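Local coordinates for protein enoyl-CoA hydratase/carnithine racemase (PDB 6SL9) that probably isomerises coenzyme A thioesters of phenylacetic acid catabolism, forming oxepin-CoA, as a member of the crotonase family, at residues 6-11 with 15-20; 119-124 with 191-196. One frame throughout, in Å; residues are numbered along the deposited sequence.

Contact 1 (6-11 with 15-20)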
loop_
_atom_site.group_PDB
_atom_site.type_symbol
_atom_site.label_atom_id
_atom_site.label_comp_id
_atom_site.label_asym_id
_atom_site.label_seq_id
_atom_site.Cartn_x
_atom_site.Cartn_y
_atom_site.Cartn_z
ATOM N N ILE A 6 -22.068 -25.513 -4.718
ATOM C CA ILE A 6 -21.022 -25.383 -3.664
ATOM C C ILE A 6 -20.971 -26.699 -2.909
ATOM O O ILE A 6 -21.884 -27.040 -2.152
ATOM C CB ILE A 6 -21.268 -24.193 -2.739
ATOM C CG1 ILE A 6 -21.391 -22.883 -3.509
ATOM C CG2 ILE A 6 -20.181 -24.106 -1.700
ATOM C CD1 ILE A 6 -20.114 -22.414 -4.177
ATOM N N LEU A 7 -19.950 -27.491 -3.154
ATOM C CA LEU A 7 -19.769 -28.728 -2.364
ATOM C C LEU A 7 -19.253 -28.360 -0.991
ATOM O O LEU A 7 -18.466 -27.413 -0.854
ATOM C CB LEU A 7 -18.811 -29.683 -3.064
ATOM C CG LEU A 7 -19.270 -30.235 -4.409
ATOM C CD1 LEU A 7 -18.117 -30.936 -5.157
ATOM C CD2 LEU A 7 -20.415 -31.221 -4.256
ATOM N N LYS A 8 -19.670 -29.118 0.010
ATOM C CA LYS A 8 -19.260 -28.890 1.391
ATOM C C LYS A 8 -18.792 -30.199 1.999
ATOM O O LYS A 8 -19.531 -31.186 1.928
ATOM C CB LYS A 8 -20.427 -28.408 2.241
ATOM C CG LYS A 8 -21.002 -27.084 1.842
ATOM C CD LYS A 8 -22.157 -26.670 2.767
ATOM C CE LYS A 8 -23.363 -27.560 2.604
ATOM N NZ LYS A 8 -24.538 -27.087 3.374
ATOM N N GLU A 9 -17.671 -30.167 2.698
ATOM C CA GLU A 9 -17.239 -31.347 3.459
ATOM C C GLU A 9 -16.457 -30.825 4.670
ATOM O O GLU A 9 -15.661 -29.967 4.530
ATOM C CB GLU A 9 -16.339 -32.215 2.585
ATOM C CG GLU A 9 -15.524 -33.237 3.334
ATOM C CD GLU A 9 -14.353 -33.784 2.546
ATOM O OE1 GLU A 9 -13.474 -34.385 3.196
ATOM O OE2 GLU A 9 -14.315 -33.591 1.313
ATOM N N ARG A 10 -16.641 -31.437 5.813
ATOM C CA ARG A 10 -15.897 -31.109 7.013
ATOM C C ARG A 10 -14.805 -32.160 7.203
ATOM O O ARG A 10 -15.056 -33.376 7.138
ATOM C CB ARG A 10 -16.759 -31.007 8.269
ATOM C CG ARG A 10 -15.976 -30.483 9.468
ATOM C CD ARG A 10 -16.810 -30.003 10.642
ATOM N NE ARG A 10 -17.686 -31.031 11.208
ATOM C CZ ARG A 10 -17.372 -31.891 12.158
ATOM N NH1 ARG A 10 -18.299 -32.712 12.604
ATOM N NH2 ARG A 10 -16.146 -31.956 12.649
ATOM N N GLN A 11 -13.585 -31.688 7.394
ATOM C CA GLN A 11 -12.421 -32.540 7.730
ATOM C C GLN A 11 -11.864 -31.960 9.033
ATOM O O GLN A 11 -11.395 -30.793 9.031
ATOM C CB GLN A 11 -11.399 -32.486 6.608
ATOM C CG GLN A 11 -11.931 -32.947 5.268
ATOM C CD GLN A 11 -10.814 -33.615 4.522
ATOM O OE1 GLN A 11 -9.884 -34.134 5.119
ATOM N NE2 GLN A 11 -10.864 -33.544 3.210
ATOM N N LEU A 15 -14.007 -26.597 7.311
ATOM C CA LEU A 15 -15.069 -26.727 6.304
ATOM C C LEU A 15 -14.419 -26.468 4.935
ATOM O O LEU A 15 -13.994 -25.362 4.691
ATOM C CB LEU A 15 -16.230 -25.788 6.603
ATOM C CG LEU A 15 -17.354 -25.812 5.585
ATOM C CD1 LEU A 15 -18.049 -27.151 5.531
ATOM C CD2 LEU A 15 -18.378 -24.741 5.884
ATOM N N VAL A 16 -14.474 -27.477 4.076
ATOM C CA VAL A 16 -13.945 -27.407 2.711
ATOM C C VAL A 16 -15.103 -27.113 1.766
ATOM O O VAL A 16 -16.070 -27.914 1.698
ATOM C CB VAL A 16 -13.216 -28.691 2.342
ATOM C CG1 VAL A 16 -12.617 -28.510 0.947
ATOM C CG2 VAL A 16 -12.127 -29.075 3.309
ATOM N N LEU A 17 -14.980 -26.001 1.090
ATOM C CA LEU A 17 -15.961 -25.530 0.087
ATOM C C LEU A 17 -15.358 -25.632 -1.303
ATOM O O LEU A 17 -14.267 -25.118 -1.515
ATOM C CB LEU A 17 -16.366 -24.087 0.375
ATOM C CG LEU A 17 -16.974 -23.852 1.763
ATOM C CD1 LEU A 17 -17.386 -22.401 1.951
ATOM C CD2 LEU A 17 -18.153 -24.801 2.056
ATOM N N THR A 18 -16.079 -26.238 -2.228
ATOM C CA THR A 18 -15.589 -26.434 -3.589
ATOM C C THR A 18 -16.602 -25.862 -4.560
ATOM O O THR A 18 -17.746 -26.353 -4.620
ATOM C CB THR A 18 -15.260 -27.899 -3.863
ATOM O OG1 THR A 18 -14.416 -28.430 -2.856
ATOM C CG2 THR A 18 -14.632 -28.061 -5.233
ATOM N N LEU A 19 -16.162 -24.867 -5.320
ATOM C CA LEU A 19 -16.967 -24.358 -6.448
ATOM C C LEU A 19 -17.165 -25.509 -7.444
ATOM O O LEU A 19 -16.163 -26.126 -7.899
ATOM C CB LEU A 19 -16.291 -23.162 -7.146
ATOM C CG LEU A 19 -15.858 -22.028 -6.220
ATOM C CD1 LEU A 19 -15.141 -21.000 -7.031
ATOM C CD2 LEU A 19 -17.000 -21.439 -5.453
ATOM N N ASN A 20 -18.418 -25.781 -7.827
ATOM C CA ASN A 20 -18.696 -27.055 -8.537
ATOM C C ASN A 20 -19.626 -26.813 -9.725
ATOM O O ASN A 20 -20.748 -27.331 -9.774
ATOM C CB ASN A 20 -19.287 -28.066 -7.568
ATOM C CG ASN A 20 -19.421 -29.419 -8.215
ATOM O OD1 ASN A 20 -18.548 -29.788 -9.005
ATOM N ND2 ASN A 20 -20.458 -30.169 -7.841
#
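L7 and T18 face each other as a hydrogen-bonded antiparallel pair, joined from L7 N to T18 O at 2.9 Å and from T18 N to L7 O at 3.0 Å. Two residues on, E9 and V16 form the next such pair; here V16 N meets E9 O at 2.8 Å in a nearly straight bond (167° at the hydrogen). Between these rungs lies the non-hydrogen-bonded pair K8 and L17, where L17 CA and L7 O approach to 3.3 Å in a CA-H...O contact.

The two faces of the ribbon differ. On one, I6 and L19 run side by side in the same direction, with I6 CD1 touching L19 CD2 at 3.5 Å. On this face the aliphatic stem of K8 also lies along L17, K8 CG to L17 CD2 at 3.7 Å. On the other, L7 meets N20 just beyond the strand. With CG anti to its own backbone N (chi1 -173°), N20 brings its amide against the leucine branch, N20 ND2 to L7 CG at 3.6 Å, and the same ND2 is hydrogen-bonded to N2.

The bend at chi3 of K8 leads to a salt bridge with E42 on helix 30-45, the helix that also packs on I6 and L17. Strand 14-19 of this beta hairpin continues the sheet through strand 51-56, while V16 and Q11 meet helix 186-197.

Contact 2 (119-124 with 191-196)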
loop_
_atom_site.group_PDB
_atom_site.type_symbol
_atom_site.label_atom_id
_atom_site.label_comp_id
_atom_site.label_asym_id
_atom_site.label_seq_id
_atom_site.Cartn_x
_atom_site.Cartn_y
_atom_site.Cartn_z
ATOM N N LEU A 119 -5.022 -16.589 3.664
ATOM C CA LEU A 119 -3.812 -17.252 3.173
ATOM C C LEU A 119 -4.176 -17.961 1.890
ATOM O O LEU A 119 -5.218 -18.633 1.823
ATOM C CB LEU A 119 -3.227 -18.212 4.214
ATOM C CG LEU A 119 -2.711 -17.485 5.467
ATOM C CD1 LEU A 119 -2.351 -18.395 6.579
ATOM C CD2 LEU A 119 -1.531 -16.610 5.143
ATOM N N ARG A 120 -3.341 -17.772 0.873
ATOM C CA ARG A 120 -3.692 -18.193 -0.494
ATOM C C ARG A 120 -2.556 -19.016 -1.081
ATOM O O ARG A 120 -1.395 -18.604 -1.051
ATOM C CB ARG A 120 -3.936 -16.930 -1.313
ATOM C CG ARG A 120 -5.079 -16.084 -0.786
ATOM C CD ARG A 120 -5.315 -14.785 -1.528
ATOM N NE ARG A 120 -4.140 -13.924 -1.525
ATOM C CZ ARG A 120 -3.777 -13.161 -0.499
ATOM N NH1 ARG A 120 -4.558 -13.049 0.567
ATOM N NH2 ARG A 120 -2.662 -12.431 -0.590
ATOM N N LEU A 121 -2.902 -20.166 -1.642
ATOM C CA LEU A 121 -1.957 -21.066 -2.321
ATOM C C LEU A 121 -2.426 -21.246 -3.748
ATOM O O LEU A 121 -3.634 -21.210 -4.030
ATOM C CB LEU A 121 -1.931 -22.450 -1.655
ATOM C CG LEU A 121 -1.458 -22.548 -0.225
ATOM C CD1 LEU A 121 -2.582 -22.191 0.714
ATOM C CD2 LEU A 121 -0.999 -23.941 0.103
ATOM N N ALA A 122 -1.478 -21.448 -4.650
ATOM C CA ALA A 122 -1.808 -21.754 -6.040
ATOM C C ALA A 122 -1.076 -23.008 -6.477
ATOM O O ALA A 122 0.106 -23.235 -6.082
ATOM C CB ALA A 122 -1.370 -20.629 -6.938
ATOM N N ALA A 123 -1.716 -23.803 -7.329
ATOM C CA ALA A 123 -1.053 -24.875 -8.063
ATOM C C ALA A 123 -0.136 -24.280 -9.104
ATOM O O ALA A 123 -0.497 -23.319 -9.771
ATOM C CB ALA A 123 -2.061 -25.744 -8.763
ATOM N N VAL A 124 0.938 -24.993 -9.361
ATOM C CA VAL A 124 1.708 -24.792 -10.600
ATOM C C VAL A 124 0.681 -24.994 -11.725
ATOM O O VAL A 124 -0.024 -26.048 -11.743
ATOM C CB VAL A 124 2.871 -25.807 -10.656
ATOM C CG1 VAL A 124 3.495 -25.801 -12.034
ATOM C CG2 VAL A 124 3.930 -25.580 -9.583
ATOM N N LEU A 191 -5.000 -28.079 2.851
ATOM C CA LEU A 191 -5.727 -28.686 3.990
ATOM C C LEU A 191 -4.836 -28.715 5.237
ATOM O O LEU A 191 -5.328 -28.479 6.325
ATOM C CB LEU A 191 -6.274 -30.056 3.641
ATOM C CG LEU A 191 -7.170 -30.638 4.701
ATOM C CD1 LEU A 191 -8.404 -29.795 4.989
ATOM C CD2 LEU A 191 -7.599 -32.023 4.274
ATOM N N SER A 192 -3.568 -29.047 5.096
ATOM C CA SER A 192 -2.635 -29.062 6.250
ATOM C C SER A 192 -2.620 -27.669 6.870
ATOM O O SER A 192 -2.668 -27.545 8.113
ATOM C CB SER A 192 -1.248 -29.482 5.775
ATOM O OG SER A 192 -0.364 -29.444 6.856
ATOM N N LEU A 193 -2.488 -26.623 6.048
ATOM C CA LEU A 193 -2.436 -25.251 6.601
ATOM C C LEU A 193 -3.785 -24.917 7.265
ATOM O O LEU A 193 -3.821 -24.374 8.363
ATOM C CB LEU A 193 -2.130 -24.277 5.461
ATOM C CG LEU A 193 -2.186 -22.787 5.820
ATOM C CD1 LEU A 193 -1.197 -22.482 6.902
ATOM C CD2 LEU A 193 -1.939 -21.910 4.616
ATOM N N ALA A 194 -4.901 -25.221 6.628
ATOM C CA ALA A 194 -6.226 -24.971 7.213
ATOM C C ALA A 194 -6.378 -25.707 8.537
ATOM O O ALA A 194 -6.932 -25.150 9.475
ATOM C CB ALA A 194 -7.303 -25.316 6.220
ATOM N N LYS A 195 -5.871 -26.936 8.641
ATOM C CA LYS A 195 -5.965 -27.696 9.903
ATOM C C LYS A 195 -5.128 -27.029 10.990
ATOM O O LYS A 195 -5.509 -27.057 12.148
ATOM C CB LYS A 195 -5.602 -29.158 9.676
ATOM C CG LYS A 195 -6.713 -29.970 9.033
ATOM C CD LYS A 195 -6.280 -31.415 8.805
ATOM C CE LYS A 195 -7.389 -32.270 8.244
ATOM N NZ LYS A 195 -7.039 -33.704 8.219
ATOM N N GLU A 196 -3.983 -26.478 10.631
ATOM C CA GLU A 196 -3.130 -25.763 11.606
ATOM C C GLU A 196 -3.902 -24.543 12.081
ATOM O O GLU A 196 -3.969 -24.293 13.279
ATOM C CB GLU A 196 -1.811 -25.327 10.975
ATOM C CG GLU A 196 -0.803 -26.410 10.636
ATOM C CD GLU A 196 0.580 -25.893 10.250
ATOM O OE1 GLU A 196 0.828 -24.658 10.390
ATOM O OE2 GLU A 196 1.424 -26.737 9.847
#
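L193 sets one methyl group against two leucines of strand 119-123, and most of the contact runs through that methyl. L193 CD2 lies 3.9 Å from L119 CB and 4.0 Å from L121 CD1. The leucine side chains of L119 and L193 cross at about a right angle, whereas L121 slants across L193, so one branch end serves two differently turned partners. L193 has CG anti to its backbone N (chi1 174°), which carries the isobutyl group out from the helix to the strand. All three leucines are buried, yet the backbones remain well apart: the closest CA atoms, those of L119 and L193, are 8.8 Å from each other. The interaction is purely apolar.

This is helix-on-sheet packing in a crotonase-type core, where parallel strand 119-123 lies between strands 98-102 and 179-181, and helix 186-197 rests against one face. The neighbours L197 and L186 of that helix also touch L119 and L121 respectively, widening the apolar layer beyond the two segments.

The outward side of the helix is looser. S192 and E196 are exposed, and K195 extends toward D12 in a long, weak ion pair, whereas A194 is buried against V14 and V99. At the far end of the strand segment, V124 is likewise exposed. R120 points away from L193 into a buried polar setting, where its guanidinium group bonds to the backbone oxygens of G117, G175 and L176 and to Q157 of a second subunit.

Overall arrangement
From the N terminus, contact 1 comes first and closes a tight hairpin, with three residues between its segments. Contact 2 opens only after it is complete and closes a far longer excursion of 66 residues, a little under half of them helical, so the two follow in series, neither nested nor crossed. Both reach the same six-stranded sheet: 6-11 is its outermost strand at one side, and 119-123 lies next to 179-181 at the other. Helix 186-197 ties them together, its residue L191 packing on V16 and Q11 of contact 1 while L193 serves contact 2. The centres of the two contacts are about 14 Å apart.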